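Local coordinates for EST1E (PDB 2WTM), which hydrolyses carboxylic esters, among them feruloyl esters, as a promiscuous alpha/beta-hydrolase from a rumen bacterium, at residues K169-Y172 with V173-A176; E239-K242 with E243-E247. All blocks are in the same frame, centred on the assembly; numbering follows the deposited sequence. Where two conformers were deposited one is given.

Contact 1: residues K169-Y172 with V173-A176; sequences KGNY and VRVA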
loop_
_atom_site.group_PDB
_atom_site.type_symbol
_atom_site.label_atom_id
_atom_site.label_comp_id
_atom_site.label_asym_id
_atom_site.label_seq_id
_atom_site.Cartn_x
_atom_site.Cartn_y
_atom_site.Cartn_z
ATOM N N LYS A 169 15.243 2.635 -3.307
ATOM C CA LYS A 169 14.624 2.597 -4.633
ATOM C C LYS A 169 13.536 3.627 -4.774
ATOM O O LYS A 169 12.834 3.980 -3.845
ATOM C CB LYS A 169 14.099 1.198 -4.941
ATOM C CG LYS A 169 15.184 0.163 -5.097
ATOM C CD LYS A 169 14.673 -1.168 -5.398
ATOM C CE LYS A 169 15.920 -2.130 -5.616
ATOM N NZ LYS A 169 15.403 -3.559 -5.687
ATOM N N GLY A 170 13.367 4.162 -5.989
ATOM C CA GLY A 170 12.341 5.208 -6.189
ATOM C C GLY A 170 10.940 4.690 -6.033
ATOM O O GLY A 170 10.017 5.490 -5.856
ATOM N N ASN A 171 10.789 3.376 -5.934
ATOM C CA ASN A 171 9.475 2.817 -5.594
ATOM C C ASN A 171 8.967 3.408 -4.249
ATOM O O ASN A 171 7.770 3.579 -4.045
ATOM C CB ASN A 171 9.552 1.283 -5.406
ATOM C CG ASN A 171 9.767 0.552 -6.721
ATOM O OD1 ASN A 171 9.596 1.169 -7.797
ATOM N ND2 ASN A 171 10.181 -0.712 -6.667
ATOM N N TYR A 172 9.865 3.664 -3.302
ATOM C CA TYR A 172 9.465 4.307 -2.031
ATOM C C TYR A 172 8.631 5.575 -2.397
ATOM O O TYR A 172 7.566 5.790 -1.799
ATOM C CB TYR A 172 10.692 4.663 -1.159
ATOM C CG TYR A 172 10.294 5.417 0.109
ATOM C CD1 TYR A 172 10.273 4.831 1.320
ATOM C CD2 TYR A 172 9.901 6.733 0.044
ATOM C CE1 TYR A 172 9.836 5.504 2.422
ATOM C CE2 TYR A 172 9.452 7.428 1.132
ATOM C CZ TYR A 172 9.446 6.819 2.345
ATOM O OH TYR A 172 9.031 7.505 3.484
ATOM N N VAL A 173 9.155 6.408 -3.293
ATOM C CA VAL A 173 8.488 7.646 -3.732
ATOM C C VAL A 173 7.189 7.400 -4.529
ATOM O O VAL A 173 6.184 8.025 -4.245
ATOM C CB VAL A 173 9.436 8.568 -4.559
ATOM C CG1 VAL A 173 8.751 9.858 -5.032
ATOM C CG2 VAL A 173 10.716 8.831 -3.710
ATOM N N ARG A 174 7.234 6.440 -5.458
ATOM C CA ARG A 174 6.014 6.046 -6.209
ATOM C C ARG A 174 4.856 5.709 -5.293
ATOM O O ARG A 174 3.734 6.077 -5.520
ATOM C CB ARG A 174 6.339 4.922 -7.144
ATOM C CG ARG A 174 7.419 5.214 -8.162
ATOM C CD ARG A 174 7.635 4.165 -9.155
ATOM N NE ARG A 174 8.716 4.481 -10.083
ATOM C CZ ARG A 174 8.551 5.143 -11.217
ATOM N NH1 ARG A 174 7.343 5.545 -11.571
ATOM N NH2 ARG A 174 9.582 5.384 -12.023
ATOM N N VAL A 175 5.174 4.963 -4.216
ATOM C CA VAL A 175 4.182 4.590 -3.224
ATOM C C VAL A 175 3.756 5.781 -2.381
ATOM O O VAL A 175 2.588 6.032 -2.139
ATOM C CB VAL A 175 4.730 3.458 -2.334
ATOM C CG1 VAL A 175 3.879 3.264 -1.117
ATOM C CG2 VAL A 175 4.874 2.165 -3.137
ATOM N N ALA A 176 4.710 6.526 -1.870
ATOM C CA ALA A 176 4.418 7.637 -0.978
ATOM C C ALA A 176 3.486 8.653 -1.624
ATOM O O ALA A 176 2.599 9.243 -0.982
ATOM C CB ALA A 176 5.690 8.341 -0.519
#

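Contact 2: residues E239-K242 with E243-E247; sequences EAVK and EFMLE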
loop_
_atom_site.group_PDB
_atom_site.type_symbol
_atom_site.label_atom_id
_atom_site.label_comp_id
_atom_site.label_asym_id
_atom_site.label_seq_id
_atom_site.Cartn_x
_atom_site.Cartn_y
_atom_site.Cartn_z
ATOM N N GLU A 239 7.052 12.495 29.896
ATOM C CA GLU A 239 5.980 12.966 30.802
ATOM C C GLU A 239 4.658 13.235 30.081
ATOM O O GLU A 239 3.575 12.999 30.610
ATOM C CB GLU A 239 6.415 14.219 31.583
ATOM C CG GLU A 239 7.218 13.913 32.816
ATOM C CD GLU A 239 6.522 12.893 33.742
ATOM O OE1 GLU A 239 5.396 13.139 34.290
ATOM O OE2 GLU A 239 7.118 11.799 33.843
ATOM N N ALA A 240 4.750 13.674 28.829
ATOM C CA ALA A 240 3.503 13.974 28.120
ATOM C C ALA A 240 2.760 12.675 27.737
ATOM O O ALA A 240 1.555 12.553 27.834
ATOM C CB ALA A 240 3.803 14.784 26.908
ATOM N N VAL A 241 3.544 11.696 27.302
ATOM C CA VAL A 241 3.030 10.359 26.974
ATOM C C VAL A 241 2.405 9.725 28.217
ATOM O O VAL A 241 1.311 9.212 28.184
ATOM C CB VAL A 241 4.175 9.469 26.420
ATOM C CG1 VAL A 241 3.794 7.993 26.373
ATOM C CG2 VAL A 241 4.621 9.981 25.023
ATOM N N LYS A 242 3.097 9.843 29.334
ATOM C CA LYS A 242 2.615 9.308 30.594
ATOM C C LYS A 242 1.290 9.899 31.031
ATOM O O LYS A 242 0.366 9.170 31.321
ATOM C CB LYS A 242 3.681 9.514 31.659
ATOM C CG LYS A 242 3.290 8.943 33.013
ATOM C CD LYS A 242 4.218 9.486 34.145
ATOM C CE LYS A 242 4.148 8.582 35.371
ATOM N NZ LYS A 242 5.004 9.081 36.530
ATOM N N GLU A 243 1.173 11.228 31.020
ATOM C CA GLU A 243 -0.070 11.876 31.489
ATOM C C GLU A 243 -1.278 11.570 30.577
ATOM O O GLU A 243 -2.363 11.211 30.975
ATOM C CB GLU A 243 0.122 13.388 31.555
ATOM C CG GLU A 243 0.986 13.808 32.799
ATOM C CD GLU A 243 1.328 15.318 32.901
ATOM O OE1 GLU A 243 0.597 16.177 32.280
ATOM O OE2 GLU A 243 2.348 15.620 33.617
ATOM N N PHE A 244 -0.902 11.520 29.175
ATOM C CA PHE A 244 -1.974 11.234 28.263
ATOM C C PHE A 244 -2.492 9.825 28.396
ATOM O O PHE A 244 -3.702 9.577 28.333
ATOM C CB PHE A 244 -1.455 11.547 26.817
ATOM C CG PHE A 244 -2.361 11.073 25.713
ATOM C CD1 PHE A 244 -3.437 11.813 25.324
ATOM C CD2 PHE A 244 -2.106 9.890 25.063
ATOM C CE1 PHE A 244 -4.246 11.380 24.263
ATOM C CE2 PHE A 244 -2.933 9.425 24.032
ATOM C CZ PHE A 244 -3.987 10.216 23.635
ATOM N N MET A 245 -1.549 8.900 28.547
ATOM C CA MET A 245 -1.868 7.475 28.645
ATOM C C MET A 245 -2.540 7.127 29.974
ATOM O O MET A 245 -3.491 6.350 29.980
ATOM C CB MET A 245 -0.637 6.606 28.323
ATOM C CG MET A 245 -0.375 6.462 26.777
ATOM S SD MET A 245 -1.765 5.739 25.882
ATOM C CE MET A 245 -1.768 4.089 26.520
ATOM N N LEU A 246 -2.115 7.773 31.041
ATOM C CA LEU A 246 -2.849 7.599 32.329
ATOM C C LEU A 246 -4.273 8.024 32.179
ATOM O O LEU A 246 -5.166 7.320 32.707
ATOM C CB LEU A 246 -2.176 8.362 33.461
ATOM C CG LEU A 246 -0.977 7.697 34.021
ATOM C CD1 LEU A 246 -0.264 8.633 34.959
ATOM C CD2 LEU A 246 -1.297 6.390 34.676
ATOM N N GLU A 247 -4.542 9.136 31.475
ATOM C CA GLU A 247 -5.914 9.543 31.188
ATOM C C GLU A 247 -6.685 8.497 30.380
ATOM O O GLU A 247 -7.865 8.292 30.609
ATOM C CB GLU A 247 -5.973 10.898 30.485
ATOM C CG GLU A 247 -7.367 11.357 29.987
ATOM C CD GLU A 247 -7.409 12.821 29.540
ATOM O OE1 GLU A 247 -6.469 13.581 29.835
ATOM O OE2 GLU A 247 -8.425 13.227 28.917
#

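Contact 1: residues K169-Y172 with V173-A176
Asn171 and Arg174 meet one helical turn apart, where the amide oxygen of the first lies against the arm of the second: Asn171 OD1 is 3.8 Å from Arg174 CD. The amide and guanidinium planes are inclined by 66°, so the two flat groups are not stacked. Arg174 reaches this place because CG sits beside its own backbone N (chi1 -59°) and the chain then runs extended to NE; on the way Arg174 CG passes 3.5 Å from Gly170 O. Both polar ends point beyond the turn: Asn171 ND2 bonds to Asp91, and Arg174 NH1 forms a salt bridge with Asp123, each of the second subunit, which places this turn at the dimer interface. The backbone evidence is that of a turn of the short helix 171-176, in the region inserted between strands 125-131 and 192-197 of the alpha/beta-hydrolase sheet, where lids of this fold commonly lie. Gly170 O takes Arg174 N at 3.0 Å, with the donor in the carbonyl plane, and a weak, bent bond from Val173 N. Val175 N binds Asn171 O at 2.9 Å, and Val175 CG2 comes within 3.3 Å of that same oxygen. Tyr172 turns another way. Its CG is anti to the backbone N (chi1 176°), which swings the ring outward and towards the later residues, where CE2 lies 4.2 Å from Ala176 CB, an oblique approach. Val173 N lies near the ring plane, at the edge. Tyr172 OH is held by Gln109, and His77 meets the ring edge-to-face.

Contact 2: residues E239-K242 with E243-E247
Helix 234-249, the last helix of the alpha/beta-hydrolase domain, packs against helix 43-54 and strand 125-131, and two of its turns make this contact. Four i to i+4 backbone bonds define it, from Glu243 N to Glu239 O through to Leu246 N on Lys242 O, with all N-H...O angles at least 157°. Lys242 and Leu246 lie side by side and point the same way, Lys242 CG being 4.1 Å from Leu246 CD1. In Lys242, CG is anti to the backbone N (chi1 -178°); it is this foot of the chain that meets the leucine methyl CD1, while the extended remainder runs on past it. Leu246 CG also packs beyond the lysine carbonyl oxygen, 3.4 Å from Lys242 O. On the buried flank, Val241 CG1 and Met245 CG make a looser contact at 4.5 Å, and both side chains touch Leu52 of helix 43-54. The methionine chain bends at chi2 and chi3, and its CG comes 3.5 Å from Val241 O. Phe244 directs its ring away from residues 239-242, onto Ala127 and Ile129, while its CB stays 3.3 Å from Ala240 O. At the exposed edge the two glutamates cross: Glu239 is bent at chi2, Glu243 is extended beyond CG, and their carboxylate planes stand 68° apart. Glu239 OE1 and Glu243 OE2 are 4.0 Å from each other. Like charges at that spacing should repel, an effect probably eased by solvent and the nearby Lys242 ammonium; the backbone bonds and apolar flank evidently hold the turn.

Both contacts are local, between helix residues three or four apart, but share no helix: their centres are 35 Å apart, on opposite sides of the chain's centre, and their nearest atoms are about 22 Å apart. Residues 169-176 lie on a short helix in the inserted region and are mostly buried, partly by the second subunit, whereas residues 239-247 belong to a long helix against the central sheet, with one flank buried and another exposed. The chemistry follows: the charged ends in contact 1 have partners of opposite charge outside the turn, in part across the dimer, while contact 2 separates an apolar inner flank from like-charged carboxylates outside and touches no other chain of the assembly.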